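Local atomic coordinates of inactive dihydroorotase-like domain (Chaetomium thermophilum, PDB entry 5NNL), a protein that belongs to the dihydroorotase-like branch of the amidohydrolase superfamily and has the alpha/beta-barrel type of fold, but is inactive as an enzyme. Residues C180-F185 and S299-K304; D287-V292 and G303-G308. All blocks are in the same frame, centred on the assembly; numbering follows the deposited sequence.

Interaction 1: C180-F185 and S299-K304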
loop_
_atom_site.group_PDB
_atom_site.type_symbol
_atom_site.label_atom_id
_atom_site.label_comp_id
_atom_site.label_asym_id
_atom_site.label_seq_id
_atom_site.Cartn_x
_atom_site.Cartn_y
_atom_site.Cartn_z
ATOM N N CYS A 180 5.659 2.932 -4.150
ATOM C CA CYS A 180 5.610 3.516 -2.820
ATOM C C CYS A 180 5.986 4.988 -2.900
ATOM O O CYS A 180 6.900 5.370 -3.634
ATOM C CB CYS A 180 6.561 2.786 -1.875
ATOM S SG CYS A 180 6.329 1.003 -1.821
ATOM N N VAL A 181 5.283 5.817 -2.127
ATOM C CA VAL A 181 5.480 7.262 -2.217
ATOM C C VAL A 181 6.931 7.631 -1.929
ATOM O O VAL A 181 7.512 8.488 -2.606
ATOM C CB VAL A 181 4.511 7.991 -1.266
ATOM C CG1 VAL A 181 4.843 9.488 -1.190
ATOM C CG2 VAL A 181 3.070 7.791 -1.729
ATOM N N TYR A 182 7.536 7.012 -0.913
ATOM C CA TYR A 182 8.926 7.321 -0.586
ATOM C C TYR A 182 9.849 7.109 -1.780
ATOM O O TYR A 182 10.854 7.815 -1.917
ATOM C CB TYR A 182 9.409 6.461 0.583
ATOM C CG TYR A 182 9.154 7.023 1.968
ATOM C CD1 TYR A 182 8.341 8.133 2.168
ATOM C CD2 TYR A 182 9.742 6.437 3.082
ATOM C CE1 TYR A 182 8.119 8.634 3.440
ATOM C CE2 TYR A 182 9.528 6.928 4.351
ATOM C CZ TYR A 182 8.718 8.023 4.527
ATOM O OH TYR A 182 8.516 8.495 5.803
ATOM N N SER A 183 9.533 6.140 -2.645
ATOM C CA SER A 183 10.388 5.864 -3.794
ATOM C C SER A 183 10.563 7.088 -4.686
ATOM O O SER A 183 11.596 7.224 -5.351
ATOM C CB SER A 183 9.814 4.710 -4.616
ATOM O OG SER A 183 9.856 3.489 -3.902
ATOM N N LEU A 184 9.567 7.975 -4.733
ATOM C CA LEU A 184 9.650 9.145 -5.599
ATOM C C LEU A 184 10.473 10.276 -4.998
ATOM O O LEU A 184 10.863 11.193 -5.731
ATOM C CB LEU A 184 8.247 9.663 -5.926
ATOM C CG LEU A 184 7.352 8.789 -6.812
ATOM C CD1 LEU A 184 6.067 9.525 -7.147
ATOM C CD2 LEU A 184 8.058 8.361 -8.094
ATOM N N PHE A 185 10.755 10.233 -3.696
ATOM C CA PHE A 185 11.423 11.331 -3.012
ATOM C C PHE A 185 12.671 10.906 -2.250
ATOM O O PHE A 185 13.298 11.752 -1.601
ATOM C CB PHE A 185 10.441 12.017 -2.056
ATOM C CG PHE A 185 9.183 12.470 -2.723
ATOM C CD1 PHE A 185 9.142 13.677 -3.393
ATOM C CD2 PHE A 185 8.042 11.683 -2.690
ATOM C CE1 PHE A 185 7.992 14.095 -4.017
ATOM C CE2 PHE A 185 6.882 12.097 -3.311
ATOM C CZ PHE A 185 6.857 13.305 -3.976
ATOM N N SER A 299 10.911 10.021 10.728
ATOM C CA SER A 299 10.687 10.312 9.328
ATOM C C SER A 299 12.013 10.732 8.713
ATOM O O SER A 299 12.767 11.482 9.351
ATOM C CB SER A 299 9.648 11.421 9.132
ATOM O OG SER A 299 9.616 11.851 7.782
ATOM N N PRO A 300 12.335 10.274 7.497
ATOM C CA PRO A 300 13.530 10.798 6.816
ATOM C C PRO A 300 13.430 12.272 6.473
ATOM O O PRO A 300 14.429 12.855 6.034
ATOM C CB PRO A 300 13.618 9.940 5.547
ATOM C CG PRO A 300 12.229 9.455 5.315
ATOM C CD PRO A 300 11.623 9.280 6.675
ATOM N N PHE A 301 12.263 12.888 6.657
ATOM C CA PHE A 301 12.064 14.305 6.391
ATOM C C PHE A 301 11.845 15.112 7.665
ATOM O O PHE A 301 11.411 16.265 7.588
ATOM C CB PHE A 301 10.878 14.494 5.444
ATOM C CG PHE A 301 11.023 13.765 4.143
ATOM C CD1 PHE A 301 11.776 14.302 3.114
ATOM C CD2 PHE A 301 10.404 12.545 3.946
ATOM C CE1 PHE A 301 11.911 13.633 1.916
ATOM C CE2 PHE A 301 10.535 11.871 2.750
ATOM C CZ PHE A 301 11.289 12.415 1.733
ATOM N N ALA A 302 12.126 14.530 8.832
ATOM C CA ALA A 302 11.948 15.243 10.091
ATOM C C ALA A 302 12.659 16.589 10.043
ATOM O O ALA A 302 13.792 16.695 9.569
ATOM C CB ALA A 302 12.481 14.407 11.257
ATOM N N GLY A 303 11.978 17.626 10.530
ATOM C CA GLY A 303 12.502 18.973 10.477
ATOM C C GLY A 303 12.370 19.658 9.134
ATOM O O GLY A 303 12.535 20.883 9.066
ATOM N N LYS A 304 12.087 18.919 8.065
ATOM C CA LYS A 304 11.786 19.544 6.787
ATOM C C LYS A 304 10.361 20.082 6.799
ATOM O O LYS A 304 9.510 19.643 7.576
ATOM C CB LYS A 304 11.963 18.554 5.633
ATOM C CG LYS A 304 13.372 18.008 5.493
ATOM C CD LYS A 304 14.346 19.081 5.018
ATOM C CE LYS A 304 15.794 18.632 5.163
ATOM N NZ LYS A 304 16.720 19.797 5.331
#

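Interaction 2: D287-V292 and G303-G308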
loop_
_atom_site.group_PDB
_atom_site.type_symbol
_atom_site.label_atom_id
_atom_site.label_comp_id
_atom_site.label_asym_id
_atom_site.label_seq_id
_atom_site.Cartn_x
_atom_site.Cartn_y
_atom_site.Cartn_z
ATOM N N ASP A 287 -2.025 24.550 0.852
ATOM C CA ASP A 287 -0.933 25.510 0.908
ATOM C C ASP A 287 -0.355 25.701 2.301
ATOM O O ASP A 287 0.651 26.402 2.442
ATOM C CB ASP A 287 -1.400 26.874 0.386
ATOM C CG ASP A 287 -1.258 27.006 -1.114
ATOM O OD1 ASP A 287 -0.259 26.495 -1.670
ATOM O OD2 ASP A 287 -2.146 27.628 -1.734
ATOM N N ARG A 288 -0.962 25.117 3.327
ATOM C CA ARG A 288 -0.478 25.331 4.682
ATOM C C ARG A 288 0.821 24.566 4.894
ATOM O O ARG A 288 0.884 23.353 4.666
ATOM C CB ARG A 288 -1.529 24.897 5.697
ATOM C CG ARG A 288 -1.195 25.333 7.109
ATOM C CD ARG A 288 -2.272 24.951 8.098
ATOM N NE ARG A 288 -1.816 25.155 9.471
ATOM C CZ ARG A 288 -2.428 24.677 10.550
ATOM N NH1 ARG A 288 -3.534 23.954 10.432
ATOM N NH2 ARG A 288 -1.929 24.921 11.753
ATOM N N ALA A 289 1.859 25.278 5.322
ATOM C CA ALA A 289 3.134 24.656 5.640
ATOM C C ALA A 289 3.121 24.098 7.057
ATOM O O ALA A 289 2.379 24.563 7.928
ATOM C CB ALA A 289 4.276 25.662 5.497
ATOM N N PHE A 290 3.956 23.087 7.278
ATOM C CA PHE A 290 4.119 22.496 8.597
ATOM C C PHE A 290 5.448 21.762 8.627
ATOM O O PHE A 290 5.901 21.229 7.610
ATOM C CB PHE A 290 2.975 21.537 8.936
ATOM C CG PHE A 290 3.062 20.215 8.227
ATOM C CD1 PHE A 290 2.607 20.078 6.927
ATOM C CD2 PHE A 290 3.600 19.110 8.862
ATOM C CE1 PHE A 290 2.689 18.865 6.275
ATOM C CE2 PHE A 290 3.681 17.894 8.214
ATOM C CZ PHE A 290 3.226 17.771 6.920
ATOM N N ALA A 291 6.068 21.743 9.800
ATOM C CA ALA A 291 7.322 21.033 9.993
ATOM C C ALA A 291 7.031 19.576 10.316
ATOM O O ALA A 291 6.262 19.281 11.237
ATOM C CB ALA A 291 8.138 21.672 11.116
ATOM N N VAL A 292 7.636 18.670 9.556
ATOM C CA VAL A 292 7.484 17.246 9.832
ATOM C C VAL A 292 7.877 17.041 11.290
ATOM O O VAL A 292 9.012 17.362 11.672
ATOM C CB VAL A 292 8.335 16.384 8.886
ATOM C CG1 VAL A 292 8.149 14.905 9.206
ATOM C CG2 VAL A 292 7.962 16.657 7.440
ATOM N N GLY A 303 11.978 17.626 10.530
ATOM C CA GLY A 303 12.502 18.973 10.477
ATOM C C GLY A 303 12.370 19.658 9.134
ATOM O O GLY A 303 12.535 20.883 9.066
ATOM N N LYS A 304 12.087 18.919 8.065
ATOM C CA LYS A 304 11.786 19.544 6.787
ATOM C C LYS A 304 10.361 20.082 6.799
ATOM O O LYS A 304 9.510 19.643 7.576
ATOM C CB LYS A 304 11.963 18.554 5.633
ATOM C CG LYS A 304 13.372 18.008 5.493
ATOM C CD LYS A 304 14.346 19.081 5.018
ATOM C CE LYS A 304 15.794 18.632 5.163
ATOM N NZ LYS A 304 16.720 19.797 5.331
ATOM N N VAL A 305 10.108 21.045 5.921
ATOM C CA VAL A 305 8.822 21.726 5.842
ATOM C C VAL A 305 8.113 21.265 4.578
ATOM O O VAL A 305 8.638 21.423 3.469
ATOM C CB VAL A 305 8.993 23.251 5.854
ATOM C CG1 VAL A 305 7.656 23.943 5.641
ATOM C CG2 VAL A 305 9.613 23.689 7.167
ATOM N N LEU A 306 6.921 20.705 4.746
ATOM C CA LEU A 306 6.086 20.278 3.636
ATOM C C LEU A 306 4.805 21.104 3.621
ATOM O O LEU A 306 4.540 21.902 4.525
ATOM C CB LEU A 306 5.764 18.783 3.741
ATOM C CG LEU A 306 6.975 17.850 3.836
ATOM C CD1 LEU A 306 6.535 16.420 4.119
ATOM C CD2 LEU A 306 7.811 17.910 2.565
ATOM N N LYS A 307 4.008 20.913 2.572
ATOM C CA LYS A 307 2.702 21.541 2.462
ATOM C C LYS A 307 1.613 20.479 2.368
ATOM O O LYS A 307 1.825 19.392 1.822
ATOM C CB LYS A 307 2.635 22.466 1.245
ATOM C CG LYS A 307 3.677 23.574 1.289
ATOM C CD LYS A 307 3.158 24.889 0.740
ATOM C CE LYS A 307 4.220 25.972 0.856
ATOM N NZ LYS A 307 3.709 27.339 0.541
ATOM N N GLY A 308 0.445 20.806 2.911
ATOM C CA GLY A 308 -0.680 19.896 2.892
ATOM C C GLY A 308 -1.063 19.418 4.276
ATOM O O GLY A 308 -0.547 18.405 4.760
HETATM O O HOH W 1 1.999 27.520 -1.194
#

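Interaction 1: C180-F185 and S299-K304
Two first torsions bring the rings of Tyr182 and Phe301 together. In Phe301, CG stands anti to the carbonyl carbon and beside the backbone N (chi1 -57°), while in Tyr182 CG lies on the same side of the CA-CB bond, turned further, to chi1 -88°. The two side chains then slide past each other in opposite directions. With centroids 6.0 Å apart and planes at 71°, the pair is an offset edge-to-face stack, the edge of Phe301 turned toward the face of Tyr182. The nearest atoms, Tyr182 CE1 and Phe301 CE2, are 4.1 Å apart, a loose van der Waals approach. Beyond this point, Phe301 CZ reaches CB of Phe185 at 3.9 Å; Phe185 contributes this carbon, whereas the end of its side chain leads away.

Tyr182 and Pro300 meet tip to tip. The hydroxyl OH of Tyr182 lies 3.3 Å from Pro300 CD, and ring atom CE2 of Tyr182 lies 3.8 Å from Pro300 CG; the pyrrolidine meets the phenol at its hydroxyl end, with CG oblique to the ring. No hydrogen bond crosses directly between the segments: Tyr182 OH and Ser299 OG stay 4.0 Å apart. Instead, each bonds to OD2 of Asp241, which thereby bridges the two segments through a single carboxylate oxygen. Ser299 OG also accepts from Phe301 N over 3.1 Å, which makes an ST turn at the residues leading into Phe301, and a type I turn spans Ser299 to Ala302.

The contact joins the short helical turn 181-185, which directly follows strand 175-180, to the loop between strands 281-291 and 305-315. Leu245 of helix 242-251 touches Tyr182, Phe185 and Phe301, and Leu221 and Pro222 of helix 221-228 pack on Tyr182.

Interaction 2: D287-V292 and G303-G308
An antiparallel ladder joins strands 288-291 and 305-308, with Phe290 and Leu306 forming its hydrogen-bonded pair. Phe290 N donates to Leu306 O, Leu306 N to Phe290 O and, at one end, Gly308 N to Arg288 O, all at 3.1 Å. Ala289 with Lys307 and Ala291 with Val305 are the non-hydrogen-bonded pairs on either side. The ladder continues past the strand ends: Val292 N gives a nearly straight bond to Lys304 O (2.9 Å, 169° at the hydrogen), and Gly303 N returns one to Val292 O.

The strands form a hairpin closed by a long loop, alongside the N-terminal strand 3-11, consistent with the small beta-domain that accompanies the barrel in this superfamily. Their segment axes are 141° apart in direction, a marked twist.

Phe290 and Leu306 share one face. A chi1 of 75° sets Phe290 CG on the Leu306 side, where the ring end comes nearer the other strand. Ring atom CE1 lies 4.0 Å from Leu306 CB and 3.6 Å from Gly308 O. Val292 CG2 meets Leu306 CD1 at 3.6 Å, and Pro244 of helix 242-251 touches both Phe290 and Leu306. On the other, more exposed face, Ala289 CB packs against Val305 CG1 at 3.8 Å.

Overall arrangement
Gly303 and Lys304 belong to both interactions, whose centres lie about 12 Å apart: the loop leaving interaction 1 runs into the strand of interaction 2. Val292 joins them, its CB lying 3.3 Å from Phe301 O and its CG1 near Ser299 OG. Helix 242-251 touches both. Interaction 1 is mainly side-chain packing, with no direct hydrogen bond and an outside carboxylate, Asp241, bonded to both segments, whereas interaction 2 is carried by five backbone bonds. Interaction 1 lies nearer the chain's centre (15 Å against 23 Å, centre to centre) and none of its touching residues is exposed; half of the twelve in interaction 2 are, three of them (Ala289, Ala291 and Val305) on one face.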